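Local coordinates for protein cytochrome c (Pseudomonas aeruginosa, PDB 6RTE) that acts as dihydro-heme d1 dehydrogenase (NirN) in heme d1 biosynthesis, combining a heme c-binding part with an eight-bladed beta-propeller, at residues D230-V234 with L246-L252; L133-S138 with G190-Y194; F404-H408 with H451-D457; D166-P170 with E482-L486. One frame throughout, in Å; residues are numbered along the deposited sequence.

Contact 1 of 4, residues D230-V234 with L246-L252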
loop_
_atom_site.group_PDB
_atom_site.type_symbol
_atom_site.label_atom_id
_atom_site.label_comp_id
_atom_site.label_asym_id
_atom_site.label_seq_id
_atom_site.Cartn_x
_atom_site.Cartn_y
_atom_site.Cartn_z
ATOM N N ASP A 230 -4.247 -0.137 19.595
ATOM C CA ASP A 230 -3.661 -0.599 20.847
ATOM C C ASP A 230 -2.463 -1.514 20.630
ATOM O O ASP A 230 -1.891 -2.002 21.609
ATOM C CB ASP A 230 -4.714 -1.313 21.705
ATOM C CG ASP A 230 -5.318 -2.545 21.032
ATOM O OD1 ASP A 230 -4.844 -2.942 19.944
ATOM O OD2 ASP A 230 -6.295 -3.105 21.597
ATOM N N GLY A 231 -2.086 -1.779 19.374
ATOM C CA GLY A 231 -0.908 -2.556 19.066
ATOM C C GLY A 231 -1.059 -4.057 19.158
ATOM O O GLY A 231 -0.072 -4.767 18.969
ATOM N N ARG A 232 -2.258 -4.573 19.429
ATOM C CA ARG A 232 -2.401 -6.003 19.675
ATOM C C ARG A 232 -2.567 -6.839 18.404
ATOM O O ARG A 232 -2.127 -7.997 18.385
ATOM C CB ARG A 232 -3.611 -6.267 20.580
ATOM C CG ARG A 232 -3.481 -5.715 22.001
ATOM C CD ARG A 232 -4.736 -5.951 22.812
ATOM N NE ARG A 232 -4.955 -7.366 23.140
ATOM C CZ ARG A 232 -6.079 -7.848 23.651
ATOM N NH1 ARG A 232 -7.104 -7.043 23.881
ATOM N NH2 ARG A 232 -6.188 -9.136 23.940
ATOM N N TRP A 233 -3.179 -6.287 17.355
ATOM C CA TRP A 233 -3.678 -7.078 16.239
ATOM C C TRP A 233 -3.177 -6.563 14.900
ATOM O O TRP A 233 -3.108 -5.356 14.673
ATOM C CB TRP A 233 -5.222 -7.073 16.206
ATOM C CG TRP A 233 -5.872 -7.297 17.545
ATOM C CD1 TRP A 233 -6.608 -6.401 18.259
ATOM C CD2 TRP A 233 -5.828 -8.491 18.320
ATOM N NE1 TRP A 233 -7.029 -6.970 19.435
ATOM C CE2 TRP A 233 -6.560 -8.253 19.495
ATOM C CE3 TRP A 233 -5.240 -9.743 18.133
ATOM C CZ2 TRP A 233 -6.708 -9.212 20.488
ATOM C CZ3 TRP A 233 -5.388 -10.694 19.111
ATOM C CH2 TRP A 233 -6.113 -10.428 20.278
ATOM N N VAL A 234 -2.859 -7.502 14.006
ATOM C CA VAL A 234 -2.683 -7.236 12.586
ATOM C C VAL A 234 -3.855 -7.868 11.838
ATOM O O VAL A 234 -4.133 -9.068 12.000
ATOM C CB VAL A 234 -1.348 -7.800 12.061
ATOM C CG1 VAL A 234 -1.223 -7.585 10.567
ATOM C CG2 VAL A 234 -0.171 -7.173 12.801
ATOM N N LEU A 246 -6.535 -12.501 10.794
ATOM C CA LEU A 246 -6.230 -11.806 12.031
ATOM C C LEU A 246 -5.014 -12.468 12.679
ATOM O O LEU A 246 -5.028 -13.675 12.947
ATOM C CB LEU A 246 -7.426 -11.851 12.976
ATOM C CG LEU A 246 -7.256 -11.169 14.340
ATOM C CD1 LEU A 246 -7.020 -9.681 14.157
ATOM C CD2 LEU A 246 -8.469 -11.417 15.215
ATOM N N LEU A 247 -3.979 -11.674 12.934
ATOM C CA LEU A 247 -2.725 -12.145 13.497
ATOM C C LEU A 247 -2.452 -11.412 14.813
ATOM O O LEU A 247 -2.896 -10.278 15.012
ATOM C CB LEU A 247 -1.555 -11.908 12.530
ATOM C CG LEU A 247 -1.665 -12.430 11.095
ATOM C CD1 LEU A 247 -0.515 -11.894 10.221
ATOM C CD2 LEU A 247 -1.664 -13.950 11.072
ATOM N N ASP A 248 -1.728 -12.083 15.708
ATOM C CA ASP A 248 -1.174 -11.441 16.892
ATOM C C ASP A 248 0.012 -10.572 16.464
ATOM O O ASP A 248 0.966 -11.063 15.847
ATOM C CB ASP A 248 -0.754 -12.499 17.912
ATOM C CG ASP A 248 -0.318 -11.906 19.256
ATOM O OD1 ASP A 248 0.429 -10.900 19.264
ATOM O OD2 ASP A 248 -0.718 -12.452 20.308
ATOM N N ALA A 249 -0.070 -9.273 16.752
ATOM C CA ALA A 249 0.934 -8.321 16.284
ATOM C C ALA A 249 2.306 -8.473 16.945
ATOM O O ALA A 249 3.251 -7.817 16.504
ATOM C CB ALA A 249 0.434 -6.899 16.527
ATOM N N ARG A 250 2.440 -9.309 17.974
ATOM C CA ARG A 250 3.722 -9.507 18.636
ATOM C C ARG A 250 4.572 -10.597 17.998
ATOM O O ARG A 250 5.797 -10.569 18.132
ATOM C CB ARG A 250 3.499 -9.843 20.114
ATOM C CG ARG A 250 2.808 -8.720 20.882
ATOM C CD ARG A 250 3.754 -7.562 21.120
ATOM N NE ARG A 250 4.623 -7.827 22.254
ATOM C CZ ARG A 250 4.302 -7.550 23.519
ATOM N NH1 ARG A 250 3.133 -7.003 23.810
ATOM N NH2 ARG A 250 5.153 -7.830 24.492
ATOM N N ASP A 251 3.945 -11.574 17.315
ATOM C CA ASP A 251 4.708 -12.683 16.759
ATOM C C ASP A 251 4.148 -13.187 15.426
ATOM O O ASP A 251 4.664 -14.185 14.912
ATOM C CB ASP A 251 4.784 -13.862 17.764
ATOM C CG ASP A 251 3.412 -14.368 18.217
ATOM O OD1 ASP A 251 2.379 -13.974 17.621
ATOM O OD2 ASP A 251 3.374 -15.155 19.207
ATOM N N LEU A 252 3.141 -12.522 14.874
ATOM C CA LEU A 252 2.446 -12.886 13.630
ATOM C C LEU A 252 1.841 -14.289 13.677
ATOM O O LEU A 252 1.639 -14.917 12.631
ATOM C CB LEU A 252 3.376 -12.742 12.412
ATOM C CG LEU A 252 3.899 -11.320 12.187
ATOM C CD1 LEU A 252 4.723 -11.260 10.879
ATOM C CD2 LEU A 252 2.778 -10.303 12.165
HETATM O O HOH W 1 -0.838 -8.868 20.660
#
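V234 lays its CG2 methyl against A249, with CG2 3.8 Å from A249 CB. CG1 stands anti to the backbone N of V234 (chi1 177°), an orientation that leaves CG2 beside that nitrogen, on the side where A249 lies. Closer to the backbone, V234 CB and L247 CB sit 4.1 Å apart on a shared face of the sheet. Both strand ends belong to the hairpin 233-238/243-248, the two central strands of a four-stranded antiparallel propeller blade. V234 and L247 are a hydrogen-bonded antiparallel pair: V234 N donates to L247 O over 3.0 Å, and L247 N returns a 2.8 Å bond to V234 O. W233 and D248 follow as a non-hydrogen-bonded pair whose side chains diverge. W233 points away from the partner strand, yet its CB still touches L246 CD1 at 3.8 Å, and L247 O lies at the ring edge. V255 and P302 also pack on this tryptophan.

Where the ladder ends, A249 N donates to R232 O (2.9 Å), approaching from above the carbonyl plane. That oxygen takes a second bond from a water, which also donates to D248 OD1 at 2.8 Å. D248 OD1 also accepts a hydrogen bond from R250 N through its anti lone pair, forming an Asx turn; D230 OD1 makes another with R232 N. D248 OD2 binds a butanediol, probably from the crystallisation liquor. The chemistry thus changes along the contact, from buried hydrocarbon at V234 and L247 to a hydrated end where R232 O and D248 OD1 each receive two donors and the turns are pinned by carboxylates.

Contact 2 of 4, residues L133-S138 with G190-Y194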
loop_
_atom_site.group_PDB
_atom_site.type_symbol
_atom_site.label_atom_id
_atom_site.label_comp_id
_atom_site.label_asym_id
_atom_site.label_seq_id
_atom_site.Cartn_x
_atom_site.Cartn_y
_atom_site.Cartn_z
ATOM N N LEU A 133 10.559 -11.310 19.854
ATOM C CA LEU A 133 10.671 -10.094 20.657
ATOM C C LEU A 133 11.012 -10.392 22.109
ATOM O O LEU A 133 11.718 -9.610 22.758
ATOM C CB LEU A 133 9.372 -9.303 20.599
ATOM C CG LEU A 133 9.139 -8.460 19.350
ATOM C CD1 LEU A 133 7.740 -7.854 19.475
ATOM C CD2 LEU A 133 10.205 -7.401 19.194
ATOM N N ALA A 134 10.500 -11.496 22.651
ATOM C CA ALA A 134 10.827 -11.855 24.033
ATOM C C ALA A 134 12.327 -11.996 24.246
ATOM O O ALA A 134 12.810 -11.827 25.376
ATOM C CB ALA A 134 10.123 -13.157 24.421
ATOM N N THR A 135 13.083 -12.309 23.191
ATOM C CA THR A 135 14.518 -12.527 23.311
ATOM C C THR A 135 15.346 -11.287 23.000
ATOM O O THR A 135 16.572 -11.352 23.074
ATOM C CB THR A 135 14.982 -13.660 22.380
ATOM O OG1 THR A 135 14.856 -13.236 21.014
ATOM C CG2 THR A 135 14.159 -14.931 22.603
ATOM N N LEU A 136 14.714 -10.171 22.647
ATOM C CA LEU A 136 15.483 -9.014 22.229
ATOM C C LEU A 136 15.392 -7.896 23.258
ATOM O O LEU A 136 14.311 -7.647 23.806
ATOM C CB LEU A 136 14.986 -8.480 20.882
ATOM C CG LEU A 136 15.148 -9.378 19.651
ATOM C CD1 LEU A 136 14.387 -8.783 18.489
ATOM C CD2 LEU A 136 16.617 -9.563 19.287
ATOM N N PRO A 137 16.486 -7.178 23.505
ATOM C CA PRO A 137 16.398 -5.989 24.365
ATOM C C PRO A 137 15.510 -4.933 23.727
ATOM O O PRO A 137 15.189 -4.987 22.530
ATOM C CB PRO A 137 17.857 -5.527 24.501
ATOM C CG PRO A 137 18.598 -6.159 23.378
ATOM C CD PRO A 137 17.812 -7.339 22.879
ATOM N N SER A 138 15.063 -3.985 24.547
ATOM C CA SER A 138 14.072 -2.999 24.115
ATOM C C SER A 138 14.677 -1.603 23.969
ATOM O O SER A 138 13.983 -0.595 24.118
ATOM C CB SER A 138 12.887 -2.986 25.078
ATOM O OG SER A 138 12.054 -4.122 24.854
ATOM N N GLY A 190 5.818 3.134 17.446
ATOM C CA GLY A 190 6.731 3.311 16.343
ATOM C C GLY A 190 7.927 2.391 16.339
ATOM O O GLY A 190 8.804 2.553 15.488
ATOM N N ARG A 191 8.006 1.443 17.265
ATOM C CA ARG A 191 9.159 0.554 17.319
ATOM C C ARG A 191 9.091 -0.541 16.261
ATOM O O ARG A 191 10.133 -0.949 15.716
ATOM C CB ARG A 191 9.273 -0.089 18.701
ATOM C CG ARG A 191 10.314 -1.202 18.731
ATOM C CD ARG A 191 10.448 -1.842 20.094
ATOM N NE ARG A 191 11.270 -3.050 20.014
ATOM C CZ ARG A 191 11.481 -3.876 21.031
ATOM N NH1 ARG A 191 10.961 -3.616 22.232
ATOM N NH2 ARG A 191 12.231 -4.946 20.850
ATOM N N LEU A 192 7.892 -1.059 15.983
ATOM C CA LEU A 192 7.722 -2.184 15.075
ATOM C C LEU A 192 7.084 -1.735 13.761
ATOM O O LEU A 192 6.244 -0.828 13.733
ATOM C CB LEU A 192 6.865 -3.275 15.719
ATOM C CG LEU A 192 7.323 -3.789 17.091
ATOM C CD1 LEU A 192 6.262 -4.709 17.673
ATOM C CD2 LEU A 192 8.677 -4.502 17.015
ATOM N N VAL A 193 7.474 -2.389 12.670
ATOM C CA VAL A 193 6.938 -2.077 11.345
ATOM C C VAL A 193 6.501 -3.377 10.680
ATOM O O VAL A 193 7.167 -4.416 10.802
ATOM C CB VAL A 193 7.942 -1.278 10.488
ATOM C CG1 VAL A 193 9.263 -1.967 10.384
ATOM C CG2 VAL A 193 7.374 -0.989 9.097
ATOM N N TYR A 194 5.352 -3.317 10.016
ATOM C CA TYR A 194 4.670 -4.473 9.441
ATOM C C TYR A 194 4.551 -4.269 7.939
ATOM O O TYR A 194 4.038 -3.239 7.493
ATOM C CB TYR A 194 3.278 -4.654 10.072
ATOM C CG TYR A 194 3.296 -4.830 11.573
ATOM C CD1 TYR A 194 3.469 -3.735 12.427
ATOM C CD2 TYR A 194 3.156 -6.083 12.143
ATOM C CE1 TYR A 194 3.502 -3.899 13.810
ATOM C CE2 TYR A 194 3.189 -6.257 13.530
ATOM C CZ TYR A 194 3.365 -5.168 14.354
ATOM O OH TYR A 194 3.397 -5.355 15.730
HETATM O O HOH W 2 12.171 -6.816 22.951
#
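This is a surface contact of mixed polar and apolar character, joining the loop between helix 120-126 and strand 150-154 to the start of strand 192-197 in a propeller blade. The backbones stay well apart, and side chains span the distance. R191 does most of the bridging: CG is anti to the backbone N (chi1 170°) and the chain runs straight on to NE, delivering the guanidinium to the loop. There NH1 donates to S138 OG at 2.9 Å, a bent bond of 136° at the hydrogen whose acceptor is tilted from the guanidinium plane. R191 NH2 donates a hydrogen bond to a water lying in that plane at the group's edge, 2.8 Å from NH2. The same water donates to L133 O over 2.8 Å, linking the arginine to the short 3-10 turn 133-135.

Beside this polar bridge, L133 and L192 reach toward each other tip to tip, with L133 CD1 3.9 Å from L192 CD1. The other methyl, L133 CD2, slides past the arginine to lie 3.6 Å from R191 NH2. D206, on the neighbouring strand 201-206, forms a salt bridge with NH2, while N209 ND2 donates to P137 O. With a carboxylate, a water and a serine hydroxyl as partners, the guanidinium is held from several directions; D206 probably offsets part of its charge, and the loop is engaged through neutral acceptors.

Contact 3 of 4, residues F404-H408 with H451-D457; sequences FMRSH and HVEFTRD
F404 and H451 meet as an edge-to-face pair: the imidazole turns its edge to the phenyl face, planes at 84°, and H451 CD2 comes within 3.6 Å of F404 CD1. H451 CB also sits over the middle of the phenyl ring, 3.9 Å from its centroid, a CH-pi contact. Next along, R406 meets E453 in a salt bridge. Its chain bends at chi2 (72°), bringing NE and NH2 to E453 OE1, each 2.9 Å away, and NH2 also to OE2. The guanidinium and carboxylate planes are steeply turned against each other, the three hydrogen bonds are strongly bent and weak, and attraction of charge probably contributes much of the hold. H408 then places CB over one face of F454, 4.0 Å from the ring centroid, while R406 CG lies at the edge of the same ring.

The two segments run nearly parallel, 8° apart end to end, as first strands of successive blades in the beta-propeller; side chains join them, without a continuous sheet. Beyond strand 449-454, H408 NE2 donates to R456 O at 3.0 Å, close to the imidazole plane but well above that of the carbonyl. H408 ND1 is met by D410 N, which helps to set the ring.

Further out, K494 NZ bonds H451 ND1 and N496 N bonds E453 OE2. K500 of helix 497-501 packs on both R406 and E453. S407 OG is tied to Y413 O in the adjoining strand of its own blade.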
loop_
_atom_site.group_PDB
_atom_site.type_symbol
_atom_site.label_atom_id
_atom_site.label_comp_id
_atom_site.label_asym_id
_atom_site.label_seq_id
_atom_site.Cartn_x
_atom_site.Cartn_y
_atom_site.Cartn_z
ATOM N N PHE A 404 -0.639 10.590 -5.513
ATOM C CA PHE A 404 -0.230 10.815 -4.134
ATOM C C PHE A 404 -0.540 12.240 -3.693
ATOM O O PHE A 404 -0.583 13.169 -4.505
ATOM C CB PHE A 404 1.271 10.551 -3.946
ATOM C CG PHE A 404 1.673 9.135 -4.221
ATOM C CD1 PHE A 404 1.365 8.128 -3.320
ATOM C CD2 PHE A 404 2.361 8.808 -5.380
ATOM C CE1 PHE A 404 1.734 6.821 -3.569
ATOM C CE2 PHE A 404 2.731 7.500 -5.640
ATOM C CZ PHE A 404 2.418 6.505 -4.737
ATOM N N MET A 405 -0.735 12.393 -2.386
ATOM C CA MET A 405 -0.993 13.688 -1.771
ATOM C C MET A 405 -0.518 13.634 -0.329
ATOM O O MET A 405 -0.791 12.659 0.380
ATOM C CB MET A 405 -2.481 14.045 -1.834
ATOM C CG MET A 405 -2.759 15.538 -1.842
ATOM S SD MET A 405 -4.266 15.914 -2.754
ATOM C CE MET A 405 -4.273 17.699 -2.659
ATOM N N ARG A 406 0.189 14.674 0.100
ATOM C CA ARG A 406 0.739 14.717 1.444
ATOM C C ARG A 406 0.929 16.167 1.850
ATOM O O ARG A 406 1.073 17.056 1.002
ATOM C CB ARG A 406 2.073 13.969 1.527
ATOM C CG ARG A 406 2.433 13.472 2.924
ATOM C CD ARG A 406 1.558 12.302 3.331
ATOM N NE ARG A 406 2.226 11.426 4.285
ATOM C CZ ARG A 406 2.195 11.579 5.611
ATOM N NH1 ARG A 406 1.530 12.589 6.162
ATOM N NH2 ARG A 406 2.838 10.716 6.389
ATOM N N SER A 407 0.936 16.394 3.158
ATOM C CA SER A 407 1.238 17.712 3.707
ATOM C C SER A 407 1.743 17.533 5.136
ATOM O O SER A 407 2.010 16.414 5.583
ATOM C CB SER A 407 0.008 18.623 3.646
ATOM O OG SER A 407 0.356 19.942 4.011
ATOM N N HIS A 408 1.868 18.648 5.854
ATOM C CA HIS A 408 2.382 18.662 7.217
ATOM C C HIS A 408 1.861 19.927 7.886
ATOM O O HIS A 408 1.646 20.945 7.222
ATOM C CB HIS A 408 3.917 18.627 7.238
ATOM C CG HIS A 408 4.506 18.274 8.572
ATOM N ND1 HIS A 408 4.767 19.216 9.548
ATOM C CD2 HIS A 408 4.916 17.089 9.080
ATOM C CE1 HIS A 408 5.295 18.623 10.603
ATOM N NE2 HIS A 408 5.400 17.332 10.343
ATOM N N HIS A 451 5.224 10.833 -4.795
ATOM C CA HIS A 451 5.166 10.487 -3.380
ATOM C C HIS A 451 6.094 11.347 -2.533
ATOM O O HIS A 451 7.300 11.434 -2.798
ATOM C CB HIS A 451 5.498 9.023 -3.117
ATOM C CG HIS A 451 5.238 8.615 -1.700
ATOM N ND1 HIS A 451 6.151 8.818 -0.689
ATOM C CD2 HIS A 451 4.151 8.053 -1.116
ATOM C CE1 HIS A 451 5.646 8.381 0.455
ATOM N NE2 HIS A 451 4.438 7.913 0.219
ATOM N N VAL A 452 5.535 11.946 -1.488
ATOM C CA VAL A 452 6.240 12.887 -0.628
ATOM C C VAL A 452 6.006 12.480 0.820
ATOM O O VAL A 452 4.868 12.188 1.211
ATOM C CB VAL A 452 5.765 14.332 -0.876
ATOM C CG1 VAL A 452 6.407 15.303 0.120
ATOM C CG2 VAL A 452 6.059 14.747 -2.319
ATOM N N GLU A 453 7.079 12.448 1.603
ATOM C CA GLU A 453 7.010 12.279 3.050
ATOM C C GLU A 453 7.918 13.321 3.691
ATOM O O GLU A 453 8.937 13.703 3.111
ATOM C CB GLU A 453 7.437 10.863 3.471
ATOM C CG GLU A 453 7.246 10.546 4.946
ATOM C CD GLU A 453 5.823 10.159 5.285
ATOM O OE1 GLU A 453 4.928 10.405 4.452
ATOM O OE2 GLU A 453 5.600 9.600 6.373
ATOM N N PHE A 454 7.536 13.785 4.882
ATOM C CA PHE A 454 8.286 14.799 5.611
ATOM C C PHE A 454 9.024 14.197 6.803
ATOM O O PHE A 454 8.677 13.124 7.301
ATOM C CB PHE A 454 7.357 15.914 6.123
ATOM C CG PHE A 454 6.629 16.653 5.037
ATOM C CD1 PHE A 454 5.401 16.200 4.583
ATOM C CD2 PHE A 454 7.164 17.803 4.489
ATOM C CE1 PHE A 454 4.722 16.872 3.585
ATOM C CE2 PHE A 454 6.488 18.491 3.484
ATOM C CZ PHE A 454 5.265 18.023 3.034
ATOM N N THR A 455 10.051 14.916 7.258
ATOM C CA THR A 455 10.616 14.680 8.582
ATOM C C THR A 455 9.558 14.963 9.644
ATOM O O THR A 455 8.543 15.619 9.388
ATOM C CB THR A 455 11.829 15.571 8.835
ATOM O OG1 THR A 455 11.491 16.935 8.537
ATOM C CG2 THR A 455 13.019 15.144 7.982
ATOM N N ARG A 456 9.816 14.478 10.863
ATOM C CA ARG A 456 8.800 14.583 11.908
ATOM C C ARG A 456 8.433 16.038 12.184
ATOM O O ARG A 456 7.269 16.334 12.468
ATOM C CB ARG A 456 9.271 13.884 13.188
ATOM C CG ARG A 456 10.532 14.461 13.819
ATOM C CD ARG A 456 10.952 13.672 15.059
ATOM N NE ARG A 456 9.913 13.662 16.093
ATOM C CZ ARG A 456 10.151 13.578 17.401
ATOM N NH1 ARG A 456 11.395 13.502 17.856
ATOM N NH2 ARG A 456 9.141 13.579 18.260
ATOM N N ASP A 457 9.394 16.956 12.076
ATOM C CA ASP A 457 9.141 18.377 12.299
ATOM C C ASP A 457 8.793 19.135 11.020
ATOM O O ASP A 457 8.613 20.358 11.071
ATOM C CB ASP A 457 10.359 19.030 12.967
ATOM C CG ASP A 457 11.581 19.059 12.060
ATOM O OD1 ASP A 457 11.517 18.485 10.950
ATOM O OD2 ASP A 457 12.608 19.657 12.453
#

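Contact 4 of 4, residues D166-P170 with E482-L486; sequences DRFEP and EVKRL
A lysine ammonium held by two consecutive main-chain carbonyls is the striking feature here: K484 NZ donates to R167 O at 3.1 Å and, weakly, to F168 O at 3.2 Å. The contact spans neighbouring blades at the ring closure of the beta-propeller, with strand 482-488 at the outer edge of one blade and strand 169-175 at the outer edge of the next, which also takes in strand 491-496 from the C-terminal end. K484 leaves the strand with CG opposite its own nitrogen (chi1 -174°) and stays extended to the amine, which is carried across the gap. R167 O is met almost head-on, the C=O...N angle being 161°. On the way K484 CD passes 3.9 Å from F168 CB.

Both backbones are irregular at this point. F168 and E169 form a G1 beta bulge opposite D164, and V483 and K484 a classic bulge opposite V474. The F168 ring itself leads away from K484, edge-to-face with Y460 and packed on V474. L486 adds an apolar flank, its CD2 3.7 Å from F168 O.

E169 crosses the lysine at about a right angle. Its OE2 lies 4.3 Å from K484 NZ, beyond salt-bridge range, though its charge may still favour the ammonium. Within strand 482-488, R485 grips E482 side-on, the carboxylate oxygens on their syn side: R485 NH2 reaches E482 OE1 at 2.7 Å and R485 NE reaches E482 OE2 at 2.9 Å.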
loop_
_atom_site.group_PDB
_atom_site.type_symbol
_atom_site.label_atom_id
_atom_site.label_comp_id
_atom_site.label_asym_id
_atom_site.label_seq_id
_atom_site.Cartn_x
_atom_site.Cartn_y
_atom_site.Cartn_z
ATOM N N ASP A 166 17.556 12.693 10.332
ATOM C CA ASP A 166 18.293 13.931 10.539
ATOM C C ASP A 166 19.591 13.976 9.750
ATOM O O ASP A 166 19.986 15.049 9.275
ATOM C CB ASP A 166 18.586 14.117 12.031
ATOM C CG ASP A 166 17.321 14.329 12.844
ATOM O OD1 ASP A 166 16.615 15.327 12.586
ATOM O OD2 ASP A 166 17.019 13.490 13.717
ATOM N N ARG A 167 20.268 12.838 9.600
ATOM C CA ARG A 167 21.452 12.758 8.752
ATOM C C ARG A 167 21.120 12.336 7.325
ATOM O O ARG A 167 21.940 12.543 6.426
ATOM C CB ARG A 167 22.471 11.770 9.340
ATOM C CG ARG A 167 23.081 12.199 10.673
ATOM C CD ARG A 167 24.359 11.419 11.007
ATOM N NE ARG A 167 24.188 10.514 12.148
ATOM C CZ ARG A 167 25.168 10.135 12.973
ATOM N NH1 ARG A 167 26.411 10.583 12.806
ATOM N NH2 ARG A 167 24.900 9.310 13.981
ATOM N N PHE A 168 19.938 11.756 7.097
ATOM C CA PHE A 168 19.554 11.250 5.780
ATOM C C PHE A 168 20.593 10.251 5.276
ATOM O O PHE A 168 21.036 10.292 4.125
ATOM C CB PHE A 168 19.350 12.402 4.794
ATOM C CG PHE A 168 18.328 13.403 5.253
ATOM C CD1 PHE A 168 16.988 13.052 5.322
ATOM C CD2 PHE A 168 18.708 14.678 5.637
ATOM C CE1 PHE A 168 16.042 13.959 5.753
ATOM C CE2 PHE A 168 17.763 15.593 6.072
ATOM C CZ PHE A 168 16.426 15.230 6.124
ATOM N N GLU A 169 20.989 9.349 6.168
ATOM C CA GLU A 169 21.919 8.275 5.878
ATOM C C GLU A 169 21.303 6.955 6.314
ATOM O O GLU A 169 20.542 6.912 7.286
ATOM C CB GLU A 169 23.255 8.476 6.607
ATOM C CG GLU A 169 23.939 9.798 6.318
ATOM C CD GLU A 169 25.108 10.057 7.258
ATOM O OE1 GLU A 169 25.518 9.111 7.967
ATOM O OE2 GLU A 169 25.610 11.202 7.294
ATOM N N PRO A 170 21.612 5.865 5.615
ATOM C CA PRO A 170 21.059 4.566 6.010
ATOM C C PRO A 170 21.713 4.042 7.279
ATOM O O PRO A 170 22.924 4.152 7.468
ATOM C CB PRO A 170 21.357 3.665 4.806
ATOM C CG PRO A 170 22.497 4.310 4.105
ATOM C CD PRO A 170 22.433 5.784 4.394
ATOM N N GLU A 482 16.914 21.661 -3.180
ATOM C CA GLU A 482 17.422 20.314 -2.971
ATOM C C GLU A 482 18.631 20.353 -2.047
ATOM O O GLU A 482 19.587 21.100 -2.287
ATOM C CB GLU A 482 17.804 19.650 -4.290
ATOM C CG GLU A 482 18.546 18.326 -4.092
ATOM C CD GLU A 482 18.834 17.601 -5.390
ATOM O OE1 GLU A 482 18.160 17.893 -6.398
ATOM O OE2 GLU A 482 19.733 16.733 -5.397
ATOM N N VAL A 483 18.594 19.522 -1.008
ATOM C CA VAL A 483 19.660 19.454 -0.024
ATOM C C VAL A 483 20.499 18.187 -0.156
ATOM O O VAL A 483 21.700 18.225 0.143
ATOM C CB VAL A 483 19.066 19.568 1.399
ATOM C CG1 VAL A 483 20.116 19.250 2.450
ATOM C CG2 VAL A 483 18.483 20.960 1.620
ATOM N N LYS A 484 19.916 17.075 -0.602
ATOM C CA LYS A 484 20.626 15.805 -0.668
ATOM C C LYS A 484 19.881 14.862 -1.605
ATOM O O LYS A 484 18.660 14.960 -1.767
ATOM C CB LYS A 484 20.763 15.180 0.728
ATOM C CG LYS A 484 21.612 13.918 0.791
ATOM C CD LYS A 484 22.033 13.630 2.227
ATOM C CE LYS A 484 22.941 12.417 2.335
ATOM N NZ LYS A 484 23.516 12.297 3.710
ATOM N N ARG A 485 20.632 13.940 -2.211
ATOM C CA ARG A 485 20.085 12.985 -3.168
ATOM C C ARG A 485 20.721 11.626 -2.924
ATOM O O ARG A 485 21.947 11.520 -2.870
ATOM C CB ARG A 485 20.350 13.457 -4.606
ATOM C CG ARG A 485 19.674 12.637 -5.685
ATOM C CD ARG A 485 19.907 13.243 -7.059
ATOM N NE ARG A 485 19.221 14.523 -7.237
ATOM C CZ ARG A 485 18.178 14.727 -8.045
ATOM N NH1 ARG A 485 17.676 13.740 -8.779
ATOM N NH2 ARG A 485 17.636 15.935 -8.130
ATOM N N LEU A 486 19.886 10.591 -2.764
ATOM C CA LEU A 486 20.364 9.229 -2.540
ATOM C C LEU A 486 19.973 8.340 -3.712
ATOM O O LEU A 486 18.773 8.120 -3.941
ATOM C CB LEU A 486 19.804 8.654 -1.235
ATOM C CG LEU A 486 20.291 9.262 0.081
ATOM C CD1 LEU A 486 19.649 10.615 0.342
ATOM C CD2 LEU A 486 20.014 8.302 1.228
#

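How the contacts relate
The four contacts fall into two touching pairs on the propeller. Contacts 1 and 2, with centres about 12 Å apart, meet where Y194 OH approaches A249 O at 2.6 Å, probably a hydrogen bond, and Y194 CE2 packs on V234 CG2 at 3.6 Å; L133 CD1 of contact 2 also lies against R250 O. Contacts 3 and 4, about 15 Å between centres, share the blade that holds strands 449-454 and 482-488, and touch where T455 CG2 meets F168 CZ. Between the pairs, the centres of contacts 1 and 3 are about 27 Å apart. Contact 4 joins the most distant parts of the sequence, with contacts 1 and 3 lying between its segments along the chain.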